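Local structure of tropomodulin (Caenorhabditis elegans, 1PGV) at residues S31-L36 / I63-N68; D42-N47 / H71-S76. The protein probably caps the pointed ends of actin filaments, blocking their elongation and depolymerisation there, this chain being its C-terminal domain. One frame throughout, in Å; residues are numbered along the deposited sequence. Where two conformers were deposited one is given.

Contact 1: S31-L36 / I63-N68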
# COMPACT_ATOMS: atom_id res chain seq x y z
N SER A 31 -13.08 13.93 -10.36
CA SER A 31 -14.05 13.99 -9.27
C SER A 31 -13.43 13.47 -7.97
O SER A 31 -13.62 14.05 -6.91
CB SER A 31 -15.30 13.18 -9.61
OG SER A 31 -16.24 13.24 -8.56
N CYS A 32 -12.70 12.36 -8.07
CA CYS A 32 -12.05 11.77 -6.91
C CYS A 32 -11.09 12.77 -6.27
O CYS A 32 -11.06 12.92 -5.05
CB CYS A 32 -11.29 10.50 -7.30
SG CYS A 32 -12.35 9.08 -7.67
N ILE A 33 -10.32 13.47 -7.10
CA ILE A 33 -9.38 14.46 -6.60
C ILE A 33 -10.12 15.51 -5.78
O ILE A 33 -9.75 15.79 -4.64
CB ILE A 33 -8.64 15.16 -7.76
CG1 ILE A 33 -7.65 14.18 -8.41
CG2 ILE A 33 -7.91 16.40 -7.25
CD1 ILE A 33 -6.93 14.73 -9.62
N ASN A 34 -11.16 16.10 -6.36
CA ASN A 34 -11.92 17.12 -5.66
C ASN A 34 -12.56 16.60 -4.38
O ASN A 34 -12.52 17.27 -3.35
CB ASN A 34 -13.01 17.70 -6.58
CG ASN A 34 -12.45 18.55 -7.70
OD1 ASN A 34 -11.63 19.44 -7.46
ND2 ASN A 34 -12.89 18.29 -8.92
N ARG A 35 -13.15 15.41 -4.44
CA ARG A 35 -13.80 14.84 -3.26
C ARG A 35 -12.82 14.49 -2.14
O ARG A 35 -13.09 14.76 -0.98
CB ARG A 35 -14.61 13.60 -3.67
CG ARG A 35 -15.80 13.92 -4.56
CD ARG A 35 -16.57 12.67 -4.93
NE ARG A 35 -17.19 12.05 -3.77
CZ ARG A 35 -17.73 10.83 -3.78
NH1 ARG A 35 -17.73 10.11 -4.90
NH2 ARG A 35 -18.28 10.34 -2.68
N LEU A 36 -11.69 13.89 -2.50
CA LEU A 36 -10.69 13.53 -1.49
C LEU A 36 -10.14 14.77 -0.79
O LEU A 36 -9.95 14.78 0.42
CB LEU A 36 -9.55 12.73 -2.13
CG LEU A 36 -9.90 11.30 -2.53
CD1 LEU A 36 -8.79 10.70 -3.37
CD2 LEU A 36 -10.15 10.46 -1.28
N ILE A 63 -2.99 11.20 -5.58
CA ILE A 63 -2.32 10.68 -4.39
C ILE A 63 -2.25 11.75 -3.32
O ILE A 63 -2.55 11.49 -2.15
CB ILE A 63 -0.89 10.21 -4.73
CG1 ILE A 63 -0.95 8.97 -5.62
CG2 ILE A 63 -0.12 9.93 -3.45
CD1 ILE A 63 0.38 8.56 -6.22
N GLU A 64 -1.87 12.96 -3.71
CA GLU A 64 -1.77 14.07 -2.78
C GLU A 64 -3.13 14.38 -2.17
O GLU A 64 -3.25 14.69 -0.99
CB GLU A 64 -1.21 15.30 -3.50
CG GLU A 64 -0.99 16.51 -2.61
CD GLU A 64 -0.41 17.69 -3.37
OE1 GLU A 64 -0.17 18.75 -2.74
OE2 GLU A 64 -0.19 17.57 -4.59
N ALA A 65 -4.17 14.29 -2.99
CA ALA A 65 -5.53 14.56 -2.53
C ALA A 65 -5.94 13.54 -1.47
O ALA A 65 -6.53 13.89 -0.45
CB ALA A 65 -6.49 14.52 -3.70
N ALA A 66 -5.62 12.27 -1.73
CA ALA A 66 -5.97 11.19 -0.81
C ALA A 66 -5.44 11.43 0.61
O ALA A 66 -6.01 10.92 1.58
CB ALA A 66 -5.43 9.87 -1.35
N CYS A 67 -4.36 12.20 0.73
CA CYS A 67 -3.79 12.50 2.04
C CYS A 67 -4.71 13.33 2.92
O CYS A 67 -4.59 13.31 4.14
CB CYS A 67 -2.46 13.24 1.89
SG CYS A 67 -1.16 12.26 1.12
N ASN A 68 -5.63 14.06 2.29
CA ASN A 68 -6.56 14.90 3.03
C ASN A 68 -7.81 14.17 3.51
O ASN A 68 -8.59 14.70 4.29
CB ASN A 68 -6.97 16.09 2.15
CG ASN A 68 -5.78 16.92 1.72
OD1 ASN A 68 -5.07 17.47 2.55
ND2 ASN A 68 -5.56 16.99 0.41
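L36 reaches A66 because its first torsion sets CG beside its own backbone N, anti to the carbonyl carbon (chi1 -73°), and its second carries CD1 on anti to CA (chi2 170°). The branch so extended lies against the backbone of A66, with CD1 3.8 Å from A66 CA and 4.0 Å from A66 CB. Closer to the root of the same side chain, L36 CB touches both the methyl and the carbonyl oxygen of A65, at 3.9 Å from A65 CB and 3.6 Å from A65 O. A65 CB also packs on a carbonyl, standing 3.6 Å from I33 O, while I33 CG2 only grazes it. Alanine suits this place on helix 56-66: the single methyl of A65 lets the two backbones meet, L36 O lying 3.6 Å from A65 O. Just beyond A66, N68 lays its CB 3.7 Å from L36 O. A65 O accepts the backbone N-H of N68 and, weakly, its side-chain ND2, so asparagine suits its place by offering an amide that gives this carbonyl a second bond. Leucine, for its part, suits the seam between layers: L36 also touches L43 and V46, whereas A66 backs onto L93 of helix 90-96. No hydrogen bond or salt bridge joins the two segments. Their association is therefore one of apolar carbon against carbon and carbonyl oxygen, depending on close shape fit between a long side chain and two short ones.

Contact 2: D42-N47 / H71-S76; sequences DLKEVN and HIEKFS
K44 lies alongside E73 and crosses H71 obliquely, and its side chain can be followed outward. From CB the chain passes to CG, which comes within 4.1 Å of E73 OE2. A bend at chi2 (-61°) then brings CD close to the backbone, 3.1 Å from H71 O. CE continues to H71 CB at 4.0 Å, and the tip, NZ, ends 3.8 Å from E73 OE2 in a long salt bridge. Lysine suits this partly exposed position because its methylenes pack on segment 71-76 while the ammonium stays near a carboxylate. Its backbone works too: K44 O takes two N-H groups, from E73 N at 2.6 Å and from K74 N at 2.9 Å, the latter nearly along the C=O axis. Beyond this carbonyl, which accepts twice, the strands run parallel, V46 N giving to K74 O with a nearly straight N-H...O (171°) and V46 O receiving S76 N. E45 and K74 share one face, where a water accepts a hydrogen bond from K74 NZ and donates one to E45 OE1. On the other face V46 and F75 point the same way, V46 CG1 resting 3.8 Å from F75 CE1, while V46 O lies in the plane of the ring at its edge. Branched valine and flat phenylalanine fill this buried side, V46 against C32 of helix 29-37 and F75 against L90 and L93 of helix 90-96. Strand 45-47 is an edge strand of the parallel sheet; strand 74-76, joined to it through helix 56-66 in a beta-alpha-beta unit, passes the hydrogen bonding on to strand 102-104.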
# COMPACT_ATOMS: atom_id res chain seq x y z
N ASP A 42 -18.07 9.94 2.25
CA ASP A 42 -18.60 8.76 1.57
C ASP A 42 -17.65 8.08 0.59
O ASP A 42 -17.86 6.92 0.23
CB ASP A 42 -19.90 9.13 0.86
CG ASP A 42 -20.88 9.83 1.78
OD1 ASP A 42 -21.29 10.97 1.46
OD2 ASP A 42 -21.23 9.25 2.83
N LEU A 43 -16.62 8.79 0.14
CA LEU A 43 -15.67 8.20 -0.80
C LEU A 43 -14.70 7.31 -0.03
O LEU A 43 -13.73 7.79 0.55
CB LEU A 43 -14.91 9.30 -1.54
CG LEU A 43 -13.88 8.84 -2.59
CD1 LEU A 43 -14.52 7.86 -3.55
CD2 LEU A 43 -13.35 10.06 -3.33
N LYS A 44 -14.99 6.00 -0.02
CA LYS A 44 -14.17 5.03 0.70
C LYS A 44 -13.25 4.22 -0.21
O LYS A 44 -12.24 3.67 0.25
CB LYS A 44 -15.07 4.06 1.47
CG LYS A 44 -16.06 4.72 2.40
CD LYS A 44 -15.37 5.53 3.48
CE LYS A 44 -16.39 6.15 4.43
NZ LYS A 44 -17.26 5.12 5.05
N GLU A 45 -13.61 4.12 -1.48
CA GLU A 45 -12.80 3.37 -2.42
C GLU A 45 -12.51 4.14 -3.70
O GLU A 45 -13.41 4.68 -4.34
CB GLU A 45 -13.47 2.03 -2.77
CG GLU A 45 -12.84 1.33 -3.97
CD GLU A 45 -13.19 -0.14 -4.07
OE1 GLU A 45 -14.37 -0.49 -3.84
OE2 GLU A 45 -12.29 -0.95 -4.40
N VAL A 46 -11.23 4.19 -4.05
CA VAL A 46 -10.78 4.85 -5.27
C VAL A 46 -10.00 3.79 -6.01
O VAL A 46 -8.99 3.29 -5.52
CB VAL A 46 -9.85 6.05 -4.96
CG1 VAL A 46 -9.32 6.64 -6.26
CG2 VAL A 46 -10.61 7.11 -4.19
N ASN A 47 -10.48 3.43 -7.20
CA ASN A 47 -9.83 2.39 -7.99
C ASN A 47 -9.55 2.91 -9.39
O ASN A 47 -10.48 3.15 -10.17
CB ASN A 47 -10.74 1.17 -8.07
CG ASN A 47 -10.06 -0.03 -8.70
OD1 ASN A 47 -9.34 0.09 -9.69
ND2 ASN A 47 -10.31 -1.21 -8.13
N HIS A 71 -11.23 9.17 5.45
CA HIS A 71 -12.25 8.17 5.18
C HIS A 71 -11.86 7.10 4.17
O HIS A 71 -12.35 5.97 4.24
CB HIS A 71 -13.53 8.88 4.72
CG HIS A 71 -14.05 9.88 5.70
ND1 HIS A 71 -14.69 9.53 6.86
CD2 HIS A 71 -13.99 11.24 5.70
CE1 HIS A 71 -15.01 10.61 7.54
NE2 HIS A 71 -14.59 11.67 6.86
N ILE A 72 -10.98 7.44 3.23
CA ILE A 72 -10.59 6.47 2.22
C ILE A 72 -10.12 5.16 2.85
O ILE A 72 -9.30 5.15 3.76
CB ILE A 72 -9.49 7.04 1.29
CG1 ILE A 72 -9.13 6.01 0.22
CG2 ILE A 72 -8.27 7.45 2.11
CD1 ILE A 72 -8.18 6.54 -0.86
N GLU A 73 -10.67 4.05 2.35
CA GLU A 73 -10.35 2.72 2.86
C GLU A 73 -9.60 1.85 1.86
O GLU A 73 -8.84 0.96 2.25
CB GLU A 73 -11.64 2.00 3.27
CG GLU A 73 -12.27 2.57 4.53
CD GLU A 73 -13.63 1.95 4.84
OE1 GLU A 73 -13.89 0.82 4.38
OE2 GLU A 73 -14.42 2.60 5.55
N LYS A 74 -9.83 2.09 0.58
CA LYS A 74 -9.17 1.32 -0.46
C LYS A 74 -8.68 2.22 -1.58
O LYS A 74 -9.42 3.05 -2.10
CB LYS A 74 -10.12 0.26 -1.03
CG LYS A 74 -10.64 -0.73 -0.01
CD LYS A 74 -11.55 -1.76 -0.66
CE LYS A 74 -12.08 -2.76 0.35
NZ LYS A 74 -12.91 -3.82 -0.29
N PHE A 75 -7.41 2.05 -1.94
CA PHE A 75 -6.81 2.86 -3.00
C PHE A 75 -6.03 1.90 -3.89
O PHE A 75 -5.06 1.28 -3.46
CB PHE A 75 -5.89 3.92 -2.38
CG PHE A 75 -5.39 4.94 -3.37
CD1 PHE A 75 -6.08 5.19 -4.55
CD2 PHE A 75 -4.24 5.68 -3.09
CE1 PHE A 75 -5.63 6.16 -5.45
CE2 PHE A 75 -3.79 6.66 -3.98
CZ PHE A 75 -4.49 6.90 -5.16
N SER A 76 -6.49 1.75 -5.13
CA SER A 76 -5.84 0.82 -6.05
C SER A 76 -5.38 1.53 -7.32
O SER A 76 -6.15 2.23 -7.98
CB SER A 76 -6.80 -0.31 -6.41
OG SER A 76 -6.12 -1.36 -7.08
O HOH W 1 -13.70 -3.52 -2.91

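Overall arrangement
Contact 1 joins two helices and contact 2 the two strands beside them, with centres about 10 Å apart. Along the chain the elements interleave: helix 29-37, strand 45-47, helix 56-66, strand 74-76, so the segments of the two contacts alternate. The contacts touch directly: L36 CG lies 3.7 Å from L43 CD2, just before strand 45-47, and I63 CG1 4.0 Å from F75 CE2 on strand 74-76. Together they form the N-terminal end of the domain, whose parallel five-stranded sheet adds its strands in chain order. Such a regular alternation of strand and helix is consistent with the leucine-rich-repeat-like fold of tropomodulin C-terminal domains, and the two contacts lie at its N-terminal end.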